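Local coordinates for Agap007691-pb (PDB 5C98), which is of unknown function but belongs to the serpin family and may, like many of its relatives, inhibit serine proteases, at residues A[55-60]-A[305-310]; A[166-171]-A[314-319]; A[49-54]-A[69-74]; A[106-111]-A[309-314]; A[59-64]-A[299-304]. All coordinates share one frame; numbering follows the deposited sequence.

How the contacts relate
From the N terminus, contact 3 closes the shortest loop, bringing 49-54 at the end of helix 43-51 against 69-74, with helix 59-69 between. Contacts 1 and 5 start inside that loop and reach far down the chain, to 305-310 and 299-304, so both cross contact 3; they share A59 and A60. Contact 4, from 106-111 to 309-314, crosses contact 5 and ends on the same stretch as contact 1, sharing V309 and F310. Contact 2, from the start of strand 169-177 to 314-319, crosses contacts 1, 4 and 5. The connection from helix 300-303 to strand 320-328 thus passes helix 59-69, the 55-58 turn, the 106-110 loop and strand 169-177.

Contact 1 (A[55-60]-A[305-310]); sequences PLAGAA and DDLHVF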
# COMPACT_ATOMS: atom_id res chain seq x y z
N PRO A 55 9.53 -19.01 -6.53
CA PRO A 55 10.46 -20.08 -6.94
C PRO A 55 10.52 -21.24 -5.96
O PRO A 55 11.01 -22.32 -6.34
CB PRO A 55 11.81 -19.35 -7.03
CG PRO A 55 11.48 -17.91 -7.05
CD PRO A 55 10.23 -17.74 -6.30
N LEU A 56 10.07 -21.06 -4.73
CA LEU A 56 10.12 -22.08 -3.68
C LEU A 56 8.82 -22.84 -3.55
O LEU A 56 8.71 -23.73 -2.72
CB LEU A 56 10.42 -21.40 -2.34
CG LEU A 56 11.66 -20.50 -2.38
CD1 LEU A 56 12.12 -20.15 -1.00
CD2 LEU A 56 12.80 -21.16 -3.14
N ALA A 57 7.83 -22.50 -4.36
CA ALA A 57 6.47 -22.95 -4.16
C ALA A 57 6.18 -24.18 -5.00
O ALA A 57 6.68 -24.33 -6.11
CB ALA A 57 5.50 -21.82 -4.55
N GLY A 58 5.33 -25.05 -4.46
CA GLY A 58 4.86 -26.20 -5.19
C GLY A 58 3.80 -25.81 -6.19
O GLY A 58 3.46 -24.64 -6.38
N ALA A 59 3.24 -26.82 -6.85
CA ALA A 59 2.37 -26.58 -7.99
C ALA A 59 1.14 -25.77 -7.61
O ALA A 59 0.72 -24.89 -8.38
CB ALA A 59 1.92 -27.92 -8.56
N ALA A 60 0.52 -26.06 -6.46
CA ALA A 60 -0.71 -25.37 -6.08
C ALA A 60 -0.49 -23.88 -5.90
O ALA A 60 -1.29 -23.06 -6.38
CB ALA A 60 -1.30 -25.97 -4.80
N ASP A 305 0.67 -26.39 2.81
CA ASP A 305 2.10 -26.41 3.12
C ASP A 305 2.86 -26.67 1.82
O ASP A 305 3.04 -27.82 1.41
CB ASP A 305 2.41 -27.45 4.18
CG ASP A 305 1.77 -27.10 5.51
OD1 ASP A 305 2.11 -26.03 6.06
OD2 ASP A 305 0.92 -27.87 6.00
N ASP A 306 3.29 -25.59 1.17
CA ASP A 306 3.78 -25.67 -0.19
C ASP A 306 5.10 -24.96 -0.45
O ASP A 306 5.61 -25.08 -1.57
CB ASP A 306 2.70 -25.14 -1.16
CG ASP A 306 2.67 -25.90 -2.49
OD1 ASP A 306 2.90 -27.14 -2.53
OD2 ASP A 306 2.38 -25.25 -3.53
N LEU A 307 5.70 -24.29 0.52
CA LEU A 307 6.94 -23.54 0.29
C LEU A 307 8.15 -24.29 0.82
O LEU A 307 8.18 -24.73 1.98
CB LEU A 307 6.90 -22.18 0.98
CG LEU A 307 5.70 -21.32 0.62
CD1 LEU A 307 5.73 -19.95 1.30
CD2 LEU A 307 5.59 -21.15 -0.89
N HIS A 308 9.16 -24.42 -0.03
CA HIS A 308 10.41 -25.09 0.34
C HIS A 308 11.38 -24.05 0.88
O HIS A 308 12.09 -23.39 0.14
CB HIS A 308 11.00 -25.81 -0.86
CG HIS A 308 12.23 -26.59 -0.53
ND1 HIS A 308 13.19 -26.89 -1.47
CD2 HIS A 308 12.66 -27.14 0.64
CE1 HIS A 308 14.16 -27.58 -0.90
NE2 HIS A 308 13.86 -27.74 0.38
N VAL A 309 11.38 -23.90 2.21
CA VAL A 309 12.21 -22.93 2.89
C VAL A 309 13.32 -23.61 3.69
O VAL A 309 14.45 -23.11 3.73
CB VAL A 309 11.34 -22.08 3.82
CG1 VAL A 309 12.19 -21.17 4.71
CG2 VAL A 309 10.35 -21.30 2.98
N PHE A 310 13.00 -24.72 4.34
CA PHE A 310 13.90 -25.34 5.31
C PHE A 310 14.58 -26.59 4.77
O PHE A 310 14.12 -27.25 3.84
CB PHE A 310 13.10 -25.66 6.57
CG PHE A 310 12.50 -24.45 7.21
CD1 PHE A 310 13.32 -23.55 7.87
CD2 PHE A 310 11.16 -24.15 7.10
CE1 PHE A 310 12.82 -22.40 8.42
CE2 PHE A 310 10.65 -23.01 7.66
CZ PHE A 310 11.48 -22.13 8.33
O HOH W 1 1.29 -28.27 -4.61
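The carboxylate of D306 is laid against the backbone of G58, OD1 toward the alpha carbon, 3.4 Å from G58 CA, and OD2 toward the carbonyl carbon, 3.1 Å from G58 C. The other flat group, the imidazole of H308, turns away: CG is anti to the backbone N (chi1 -176°), which directs it off L56. H308 CB stays 3.6 Å from L56 O, and the ring packs beside D110 and R315. D306 OD1 also accepts from water 1, which in turn accepts from A60 N, while OD2 accepts from V61 N. G58 is the N-cap residue of helix 59-69, so an acid from a distant loop serves amides of the first turn, V61 N directly and A60 N through water. Between the two flat groups the backbones form a single antiparallel bridge at A57 and L307. H308 N donates to L56 O at 2.8 Å, nearly straight at 166°, and G58 N to D306 O at 2.9 Å, more bent. L56 runs its CD1 to within 3.4 Å of H308 O, and A57 CB meets L307 CD2 at 3.7 Å. Away from the bridge, L56 packs on F113, L116 and F117 of helix 111-119, and L307 reaches L169 of strand 169-177 and F53 after helix 43-51.

Contact 2 (A[166-171]-A[314-319]); sequences CHKLML and GRTRLN
N319 fits its side chain closely against the backbone of H167 to L169. OD1 takes two amide hydrogens: L169 N lies in the amide plane on a lone pair, at 3.2 Å, whereas K168 N, nearer at 2.9 Å, stands well above that plane. The return bond runs from N319 N to L169 O at 3.0 Å, so one asparagine grips the chain through both its backbone and its side chain. N319 CB lies over one face of the H167 ring, 3.7 Å from the centroid and offset toward the rim; CG, anti to the carbonyl carbon (chi1 -63°), follows alongside the ring. Ring and amide planes are only 8° apart, and the two side chains lie side by side, pointing opposite ways. These residues lie just before or at the start of strands 169-177 and 320-328, parallel neighbours in sheet A, the large central sheet of the serpin fold, and at the end remote from the reactive loop, which follows strand 320-328. Next to N319, L318 crosses L169 at about a right angle; its CD1 lies 3.8 Å from L169 CG and also approaches L171 CB. This apolar side is buried, with L50 and F53 close by. Contacts lengthen at T316, still buried, whose CG2 is 4.2 Å from L169 CD2 and whose OG1 bonds to R317 O in its own segment. The solvent side is formed by the partly exposed K168 and R317. K168 brings CD near T316 OG1, but its amine leads away from the contact; R317 also points off, its guanidinium engaged by D305 in a salt bridge.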
# COMPACT_ATOMS: atom_id res chain seq x y z
N CYS A 166 4.43 -23.58 16.85
CA CYS A 166 4.57 -22.16 16.58
C CYS A 166 4.89 -21.90 15.10
O CYS A 166 5.29 -22.79 14.35
CB CYS A 166 5.64 -21.56 17.47
SG CYS A 166 5.18 -21.65 19.22
N HIS A 167 4.71 -20.65 14.71
CA HIS A 167 4.97 -20.24 13.34
C HIS A 167 6.43 -20.47 12.97
O HIS A 167 7.32 -20.38 13.81
CB HIS A 167 4.68 -18.75 13.20
CG HIS A 167 3.24 -18.41 13.32
ND1 HIS A 167 2.23 -19.34 13.22
CD2 HIS A 167 2.63 -17.21 13.49
CE1 HIS A 167 1.06 -18.74 13.33
NE2 HIS A 167 1.27 -17.44 13.51
N LYS A 168 6.66 -20.76 11.67
CA LYS A 168 8.00 -20.93 11.13
C LYS A 168 8.44 -19.82 10.19
O LYS A 168 9.64 -19.65 10.01
CB LYS A 168 8.10 -22.25 10.35
CG LYS A 168 7.82 -23.50 11.19
CD LYS A 168 7.95 -24.75 10.32
CE LYS A 168 7.12 -25.90 10.84
NZ LYS A 168 7.62 -26.39 12.14
N LEU A 169 7.50 -19.08 9.60
CA LEU A 169 7.80 -18.20 8.47
C LEU A 169 6.78 -17.09 8.42
O LEU A 169 5.58 -17.36 8.31
CB LEU A 169 7.72 -18.99 7.16
CG LEU A 169 7.98 -18.22 5.88
CD1 LEU A 169 9.45 -17.80 5.78
CD2 LEU A 169 7.61 -19.08 4.67
N MET A 170 7.24 -15.83 8.45
CA MET A 170 6.34 -14.69 8.38
C MET A 170 6.94 -13.60 7.52
O MET A 170 8.16 -13.45 7.45
CB MET A 170 6.09 -14.09 9.75
CG MET A 170 5.55 -15.12 10.75
SD MET A 170 4.88 -14.35 12.24
CE MET A 170 3.33 -13.75 11.60
N LEU A 171 6.06 -12.86 6.84
CA LEU A 171 6.46 -11.86 5.86
C LEU A 171 5.87 -10.51 6.26
O LEU A 171 4.76 -10.45 6.79
CB LEU A 171 5.93 -12.24 4.46
CG LEU A 171 6.27 -11.30 3.30
CD1 LEU A 171 7.78 -11.19 3.08
CD2 LEU A 171 5.56 -11.84 2.06
N GLY A 314 10.26 -30.20 5.88
CA GLY A 314 9.11 -30.29 5.01
C GLY A 314 8.59 -28.93 4.59
O GLY A 314 8.77 -27.92 5.26
N ARG A 315 7.91 -28.92 3.45
CA ARG A 315 7.35 -27.68 2.94
C ARG A 315 6.43 -27.04 3.98
O ARG A 315 5.77 -27.73 4.76
CB ARG A 315 6.56 -27.93 1.66
CG ARG A 315 7.40 -28.10 0.43
CD ARG A 315 6.58 -28.41 -0.81
NE ARG A 315 7.46 -28.80 -1.88
CZ ARG A 315 8.05 -27.98 -2.74
NH1 ARG A 315 7.80 -26.66 -2.71
NH2 ARG A 315 8.89 -28.49 -3.62
N THR A 316 6.41 -25.71 3.99
CA THR A 316 5.65 -24.96 4.98
C THR A 316 4.75 -23.95 4.29
O THR A 316 5.05 -23.45 3.21
CB THR A 316 6.56 -24.22 5.99
OG1 THR A 316 5.75 -23.50 6.93
CG2 THR A 316 7.48 -23.23 5.30
N ARG A 317 3.63 -23.64 4.94
CA ARG A 317 2.82 -22.51 4.53
C ARG A 317 3.45 -21.22 5.05
O ARG A 317 4.32 -21.23 5.93
CB ARG A 317 1.42 -22.63 5.12
CG ARG A 317 1.41 -22.59 6.64
CD ARG A 317 0.08 -23.01 7.23
NE ARG A 317 -0.19 -24.42 6.99
CZ ARG A 317 -1.40 -24.98 7.09
NH1 ARG A 317 -2.45 -24.24 7.41
NH2 ARG A 317 -1.55 -26.29 6.86
N LEU A 318 3.02 -20.11 4.47
CA LEU A 318 3.36 -18.81 5.02
C LEU A 318 2.42 -18.55 6.18
O LEU A 318 1.20 -18.55 6.00
CB LEU A 318 3.20 -17.77 3.93
CG LEU A 318 3.54 -16.33 4.30
CD1 LEU A 318 4.93 -16.22 4.93
CD2 LEU A 318 3.40 -15.43 3.05
N ASN A 319 2.97 -18.38 7.38
CA ASN A 319 2.13 -18.29 8.58
C ASN A 319 1.47 -16.94 8.78
O ASN A 319 0.45 -16.86 9.48
CB ASN A 319 2.93 -18.65 9.84
CG ASN A 319 3.41 -20.06 9.82
OD1 ASN A 319 4.60 -20.32 9.72
ND2 ASN A 319 2.47 -21.01 9.85

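Contact 3 (A[49-54]-A[69-74]); sequences ALSMFY and FGLPED
L50, in one of its two deposited conformers, brings CD2 to the edge of the F69 ring, 4.0 Å from F69 CZ, with the two side chains crossing at about a right angle. S51 comes next, also given as one conformer of two: its OG sits 3.5 Å from L71 CD1 and equally close to L71 CD2, while its hydrogen bond goes back to R47 O. A type I turn from S51 to Y54 then carries the chain past M52 and F53, closed by Y54 N to S51 O. Y54 and L71 carry the centre of the contact. The tyrosine CG is anti to the backbone N (chi1 178°), directing it toward L71; L71 CD1 lies over one ring face, 3.5 Å from Y54 CG and 3.8 Å from the ring centroid. The two side chains pass each other with their ends in opposing directions. The phenol OH donates to P72 O at 2.6 Å, approaching from above the plane of that carbonyl, and is also bonded to Q66 NE2. Around this pairing, F65 of helix 59-69 touches L50, Y54 and L71, and V75 and A78 of helix 75-89 meet the tyrosine; the contact thus joins the end of helix 43-51 to the link between those two helices.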
# COMPACT_ATOMS: atom_id res chain seq x y z
N ALA A 49 6.49 -8.63 -2.78
CA ALA A 49 7.07 -9.33 -1.65
C ALA A 49 6.71 -10.82 -1.70
O ALA A 49 7.57 -11.69 -1.54
CB ALA A 49 6.62 -8.71 -0.33
N LEU A 50 5.44 -11.13 -1.92
CA LEU A 50 5.04 -12.52 -1.93
C LEU A 50 5.70 -13.28 -3.09
O LEU A 50 5.97 -14.48 -2.97
CB LEU A 50 3.51 -12.58 -1.96
CG LEU A 50 2.82 -13.88 -1.63
CD1 LEU A 50 3.36 -14.51 -0.35
CD2 LEU A 50 1.33 -13.65 -1.53
N SER A 51 5.96 -12.60 -4.19
CA SER A 51 6.56 -13.22 -5.37
C SER A 51 7.92 -13.82 -5.06
O SER A 51 8.39 -14.70 -5.80
CB SER A 51 6.74 -12.17 -6.47
OG SER A 51 5.55 -11.94 -7.18
N MET A 52 8.62 -13.32 -4.03
CA MET A 52 9.92 -13.89 -3.67
C MET A 52 9.79 -15.37 -3.34
O MET A 52 10.75 -16.12 -3.50
CB MET A 52 10.52 -13.15 -2.47
CG MET A 52 10.72 -11.67 -2.68
SD MET A 52 11.74 -10.90 -1.41
CE MET A 52 10.64 -11.05 0.01
N PHE A 53 8.62 -15.80 -2.87
CA PHE A 53 8.44 -17.21 -2.55
C PHE A 53 8.02 -18.05 -3.74
O PHE A 53 8.01 -19.28 -3.64
CB PHE A 53 7.39 -17.31 -1.43
CG PHE A 53 7.85 -16.68 -0.16
CD1 PHE A 53 8.57 -17.42 0.75
CD2 PHE A 53 7.63 -15.33 0.09
CE1 PHE A 53 9.02 -16.84 1.92
CE2 PHE A 53 8.11 -14.74 1.26
CZ PHE A 53 8.79 -15.51 2.17
N TYR A 54 7.68 -17.44 -4.88
CA TYR A 54 7.24 -18.21 -6.03
C TYR A 54 8.22 -19.27 -6.47
O TYR A 54 7.78 -20.39 -6.76
CB TYR A 54 6.95 -17.23 -7.17
CG TYR A 54 6.50 -17.79 -8.49
CD1 TYR A 54 5.28 -18.45 -8.61
CD2 TYR A 54 7.24 -17.56 -9.64
CE1 TYR A 54 4.85 -18.91 -9.82
CE2 TYR A 54 6.82 -18.02 -10.86
CZ TYR A 54 5.61 -18.68 -10.94
OH TYR A 54 5.16 -19.13 -12.16
N PHE A 69 -1.27 -12.72 -9.81
CA PHE A 69 -0.29 -11.70 -10.13
C PHE A 69 0.20 -11.75 -11.57
O PHE A 69 0.95 -10.86 -11.98
CB PHE A 69 0.95 -11.85 -9.23
CG PHE A 69 0.65 -11.91 -7.74
CD1 PHE A 69 -0.22 -11.00 -7.15
CD2 PHE A 69 1.27 -12.87 -6.94
CE1 PHE A 69 -0.47 -11.07 -5.80
CE2 PHE A 69 1.00 -12.97 -5.61
CZ PHE A 69 0.14 -12.04 -5.02
N GLY A 70 -0.16 -12.77 -12.35
CA GLY A 70 0.35 -12.90 -13.70
C GLY A 70 1.81 -13.25 -13.79
O GLY A 70 2.45 -12.93 -14.80
N LEU A 71 2.37 -13.91 -12.79
CA LEU A 71 3.79 -14.24 -12.81
C LEU A 71 4.12 -15.17 -13.98
O LEU A 71 3.31 -16.04 -14.33
CB LEU A 71 4.18 -14.93 -11.51
CG LEU A 71 3.95 -14.14 -10.24
CD1 LEU A 71 4.73 -14.77 -9.07
CD2 LEU A 71 4.34 -12.66 -10.38
N PRO A 72 5.30 -15.02 -14.58
CA PRO A 72 5.71 -15.94 -15.66
C PRO A 72 5.80 -17.38 -15.18
O PRO A 72 6.23 -17.66 -14.06
CB PRO A 72 7.10 -15.41 -16.05
CG PRO A 72 7.08 -13.99 -15.69
CD PRO A 72 6.23 -13.89 -14.45
N GLU A 73 5.43 -18.30 -16.08
CA GLU A 73 5.68 -19.72 -15.83
C GLU A 73 7.16 -20.04 -15.82
O GLU A 73 7.58 -21.03 -15.21
CB GLU A 73 4.98 -20.56 -16.88
CG GLU A 73 3.48 -20.58 -16.72
CD GLU A 73 2.84 -21.69 -17.55
OE1 GLU A 73 3.00 -21.67 -18.79
OE2 GLU A 73 2.20 -22.59 -16.96
N ASP A 74 7.97 -19.24 -16.51
CA ASP A 74 9.42 -19.36 -16.49
C ASP A 74 9.85 -18.74 -15.17
O ASP A 74 9.86 -17.52 -15.02
CB ASP A 74 9.98 -18.57 -17.66
CG ASP A 74 11.47 -18.50 -17.70
OD1 ASP A 74 12.13 -18.93 -16.74
OD2 ASP A 74 11.99 -18.00 -18.73

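Contact 4 (A[106-111]-A[309-314]); sequences TLRLDS and VFHDSG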
# COMPACT_ATOMS: atom_id res chain seq x y z
N THR A 106 15.67 -22.08 14.85
CA THR A 106 16.19 -23.41 15.12
C THR A 106 16.13 -24.35 13.93
O THR A 106 16.58 -25.49 14.05
CB THR A 106 15.46 -24.08 16.29
OG1 THR A 106 14.07 -24.19 15.97
CG2 THR A 106 15.66 -23.29 17.61
N LEU A 107 15.59 -23.91 12.79
CA LEU A 107 15.47 -24.74 11.60
C LEU A 107 16.51 -24.30 10.57
O LEU A 107 16.47 -23.16 10.11
CB LEU A 107 14.06 -24.64 11.01
CG LEU A 107 12.91 -25.09 11.91
CD1 LEU A 107 11.59 -24.93 11.18
CD2 LEU A 107 13.11 -26.54 12.33
N ARG A 108 17.36 -25.22 10.16
CA ARG A 108 18.31 -24.93 9.09
C ARG A 108 17.56 -24.61 7.80
O ARG A 108 16.58 -25.28 7.45
CB ARG A 108 19.22 -26.14 8.89
CG ARG A 108 20.32 -25.91 7.89
CD ARG A 108 21.26 -27.11 7.83
NE ARG A 108 21.79 -27.35 6.50
CZ ARG A 108 22.49 -28.43 6.17
NH1 ARG A 108 22.75 -29.37 7.08
NH2 ARG A 108 22.95 -28.59 4.93
N LEU A 109 18.02 -23.58 7.11
CA LEU A 109 17.43 -23.14 5.85
C LEU A 109 17.94 -23.98 4.69
O LEU A 109 19.08 -24.44 4.66
CB LEU A 109 17.78 -21.68 5.59
CG LEU A 109 17.20 -20.70 6.63
CD1 LEU A 109 17.75 -19.31 6.40
CD2 LEU A 109 15.68 -20.70 6.53
N ASP A 110 17.08 -24.14 3.68
CA ASP A 110 17.50 -24.79 2.45
C ASP A 110 18.43 -23.88 1.67
O ASP A 110 18.32 -22.64 1.72
CB ASP A 110 16.28 -25.12 1.58
CG ASP A 110 16.67 -25.74 0.25
OD1 ASP A 110 17.18 -26.86 0.29
OD2 ASP A 110 16.47 -25.08 -0.79
N SER A 111 19.34 -24.50 0.91
CA SER A 111 20.36 -23.75 0.19
C SER A 111 19.78 -22.83 -0.88
O SER A 111 20.35 -21.77 -1.14
CB SER A 111 21.39 -24.72 -0.40
OG SER A 111 20.73 -25.68 -1.21
N VAL A 309 11.38 -23.90 2.21
CA VAL A 309 12.21 -22.93 2.89
C VAL A 309 13.32 -23.61 3.69
O VAL A 309 14.45 -23.11 3.73
CB VAL A 309 11.34 -22.08 3.82
CG1 VAL A 309 12.19 -21.17 4.71
CG2 VAL A 309 10.35 -21.30 2.98
N PHE A 310 13.00 -24.72 4.34
CA PHE A 310 13.90 -25.34 5.31
C PHE A 310 14.58 -26.59 4.77
O PHE A 310 14.12 -27.25 3.84
CB PHE A 310 13.10 -25.66 6.57
CG PHE A 310 12.50 -24.45 7.21
CD1 PHE A 310 13.32 -23.55 7.87
CD2 PHE A 310 11.16 -24.15 7.10
CE1 PHE A 310 12.82 -22.40 8.42
CE2 PHE A 310 10.65 -23.01 7.66
CZ PHE A 310 11.48 -22.13 8.33
N HIS A 311 15.71 -26.91 5.39
CA HIS A 311 16.52 -28.03 4.96
C HIS A 311 15.82 -29.37 5.18
O HIS A 311 15.75 -30.20 4.26
CB HIS A 311 17.83 -27.99 5.74
CG HIS A 311 18.70 -29.17 5.51
ND1 HIS A 311 19.34 -29.38 4.31
CD2 HIS A 311 19.00 -30.23 6.29
CE1 HIS A 311 20.03 -30.50 4.38
NE2 HIS A 311 19.84 -31.04 5.57
N ASP A 312 15.33 -29.62 6.40
CA ASP A 312 14.84 -30.96 6.74
C ASP A 312 13.60 -30.89 7.62
O ASP A 312 13.48 -31.64 8.60
CB ASP A 312 15.92 -31.78 7.43
CG ASP A 312 16.48 -31.09 8.66
OD1 ASP A 312 15.84 -30.15 9.17
OD2 ASP A 312 17.57 -31.49 9.13
N SER A 313 12.65 -30.01 7.31
CA SER A 313 11.40 -29.97 8.05
C SER A 313 10.14 -30.06 7.20
O SER A 313 9.04 -30.02 7.75
CB SER A 313 11.34 -28.72 8.94
OG SER A 313 11.24 -27.55 8.17
N GLY A 314 10.26 -30.20 5.88
CA GLY A 314 9.11 -30.29 5.01
C GLY A 314 8.59 -28.93 4.59
O GLY A 314 8.77 -27.92 5.26
O HOH W 2 15.25 -27.58 8.59
O HOH W 3 17.05 -28.05 11.09
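L107 and F310 meet with the leucine over the ring: CD1 stands 3.8 Å from the centroid and only 5° off the ring normal. L107 CB also touches the ring, 3.4 Å from F310 CD1. V309 CG1 covers the opposite face, so the phenyl is held between two methyl groups, while L109 CD2 comes against F310 CE1 and R108 O lies at the ring edge in its plane. A flat-on-flat pairing occupies the exposed side. The guanidinium of R108 lies on the H311 imidazole with centres 3.6 Å apart and planes at 7°, CZ over the middle of the ring and NH2 nearest CE1. CG of R108 is anti to the backbone N (chi1 -175°), bringing CG within 3.9 Å of H311 CB. Two backbone bonds separate the pairings: H311 N donates to R108 O and D110 N to V309 O, each at 2.8 Å and nearly straight. Water 2 joins R108 O to D312 N, and water 3 joins R108 N to D312 OD1. D110 turns its carboxylate elsewhere, with OD2 accepting from E112 N as N-cap of helix 111-119. Between these two loops the backbones thus make a single bridge with the antiparallel bonding pattern, L109 and F310 being the non-hydrogen-bonded pair, just before the capped helix.

Contact 5 (A[59-64]-A[299-304]); sequences AAVQED and GGVFEI
V61 and V301 form the buried part of a small helix-to-helix contact, in which the N-terminal part of helix 59-69 lies beside the short, weakly bonded helix 300-303. The valines cross obliquely. V61 CG2 comes to 3.6 Å from V301 CA, and V61 CG1 to 3.9 Å from V301 CG2. Of the two methyls of V61, CG1 is anti to the backbone N (chi1 167°); this branch meets V301 CG2, while V61 CG2 lies mainly against the V301 backbone. Nearer the surface, the I304 tip, CD1, reaches A60 CB at 4.1 Å. The polar side of the contact belongs to D64, one turn further along the same helix. Its OD2 lies 3.3 Å from G300 N in a weak, strongly bent hydrogen bond and 3.4 Å from G300 CA; with no side chain on G300, the carboxylate can come this close to the backbone. Water fills out the link: water 4 donates to OD2 and accepts from V301 N at 2.8 Å. Water 5 probably also links OD2 to G300 N, though it sits too close to OD2 for that bond to be trusted. V301 is tied beyond the contact to L318 by a backbone hydrogen bond and packs on L307. D64 therefore sets a carboxylate before the first amides of helix 300-303, mostly through water. Such a site would be expected to favour the ionised acid, whose charge could in turn interact favourably with that helix start.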
# COMPACT_ATOMS: atom_id res chain seq x y z
N ALA A 59 3.24 -26.82 -6.85
CA ALA A 59 2.37 -26.58 -7.99
C ALA A 59 1.14 -25.77 -7.61
O ALA A 59 0.72 -24.89 -8.38
CB ALA A 59 1.92 -27.92 -8.56
N ALA A 60 0.52 -26.06 -6.46
CA ALA A 60 -0.71 -25.37 -6.08
C ALA A 60 -0.49 -23.88 -5.90
O ALA A 60 -1.29 -23.06 -6.38
CB ALA A 60 -1.30 -25.97 -4.80
N VAL A 61 0.57 -23.50 -5.19
CA VAL A 61 0.82 -22.08 -4.95
C VAL A 61 1.37 -21.40 -6.19
O VAL A 61 1.07 -20.23 -6.45
CB VAL A 61 1.72 -21.88 -3.71
CG1 VAL A 61 2.27 -20.44 -3.61
CG2 VAL A 61 0.93 -22.21 -2.47
N GLN A 62 2.21 -22.08 -6.97
CA GLN A 62 2.64 -21.46 -8.22
C GLN A 62 1.45 -21.11 -9.10
O GLN A 62 1.42 -20.04 -9.71
CB GLN A 62 3.66 -22.33 -8.95
CG GLN A 62 5.01 -22.28 -8.29
CD GLN A 62 6.11 -22.89 -9.12
OE1 GLN A 62 5.87 -23.76 -9.95
NE2 GLN A 62 7.35 -22.44 -8.87
N GLU A 63 0.44 -22.00 -9.18
CA GLU A 63 -0.75 -21.70 -9.95
C GLU A 63 -1.46 -20.48 -9.38
O GLU A 63 -1.84 -19.57 -10.13
CB GLU A 63 -1.68 -22.91 -9.96
CG GLU A 63 -2.92 -22.74 -10.81
CD GLU A 63 -3.80 -23.97 -10.78
OE1 GLU A 63 -4.61 -24.10 -9.83
OE2 GLU A 63 -3.65 -24.82 -11.67
N ASP A 64 -1.65 -20.44 -8.07
CA ASP A 64 -2.27 -19.29 -7.42
C ASP A 64 -1.56 -18.00 -7.80
O ASP A 64 -2.21 -16.98 -8.06
CB ASP A 64 -2.23 -19.44 -5.90
CG ASP A 64 -3.45 -20.14 -5.32
OD1 ASP A 64 -4.29 -20.68 -6.07
OD2 ASP A 64 -3.55 -20.15 -4.07
N GLY A 299 -5.88 -17.73 -1.01
CA GLY A 299 -5.41 -18.10 0.30
C GLY A 299 -4.47 -19.28 0.32
O GLY A 299 -3.95 -19.58 1.39
N GLY A 300 -4.25 -19.93 -0.83
CA GLY A 300 -3.53 -21.20 -0.85
C GLY A 300 -2.17 -21.17 -0.17
O GLY A 300 -1.82 -22.10 0.55
N VAL A 301 -1.38 -20.12 -0.40
CA VAL A 301 -0.05 -20.05 0.19
C VAL A 301 -0.11 -20.01 1.71
O VAL A 301 0.88 -20.36 2.37
CB VAL A 301 0.73 -18.84 -0.35
CG1 VAL A 301 0.15 -17.53 0.18
CG2 VAL A 301 2.22 -18.96 0.00
N PHE A 302 -1.24 -19.60 2.28
CA PHE A 302 -1.40 -19.55 3.72
C PHE A 302 -2.06 -20.80 4.27
O PHE A 302 -2.07 -20.98 5.49
CB PHE A 302 -2.22 -18.30 4.11
CG PHE A 302 -1.69 -17.02 3.52
CD1 PHE A 302 -0.57 -16.41 4.06
CD2 PHE A 302 -2.30 -16.41 2.44
CE1 PHE A 302 -0.07 -15.23 3.52
CE2 PHE A 302 -1.80 -15.24 1.90
CZ PHE A 302 -0.69 -14.66 2.43
N GLU A 303 -2.62 -21.66 3.40
CA GLU A 303 -3.48 -22.77 3.81
C GLU A 303 -2.96 -24.13 3.37
O GLU A 303 -3.47 -25.15 3.85
CB GLU A 303 -4.88 -22.59 3.22
CG GLU A 303 -5.61 -21.35 3.70
CD GLU A 303 -6.88 -21.09 2.91
OE1 GLU A 303 -7.29 -21.97 2.13
OE2 GLU A 303 -7.47 -19.99 3.06
N ILE A 304 -2.00 -24.18 2.45
CA ILE A 304 -1.39 -25.41 1.99
C ILE A 304 0.09 -25.30 2.30
O ILE A 304 0.71 -24.26 2.07
CB ILE A 304 -1.60 -25.59 0.47
CG1 ILE A 304 -3.10 -25.70 0.17
CG2 ILE A 304 -0.86 -26.83 -0.04
CD1 ILE A 304 -3.46 -25.54 -1.29
O HOH W 4 -1.97 -18.35 -2.55
O HOH W 5 -5.94 -20.39 -3.25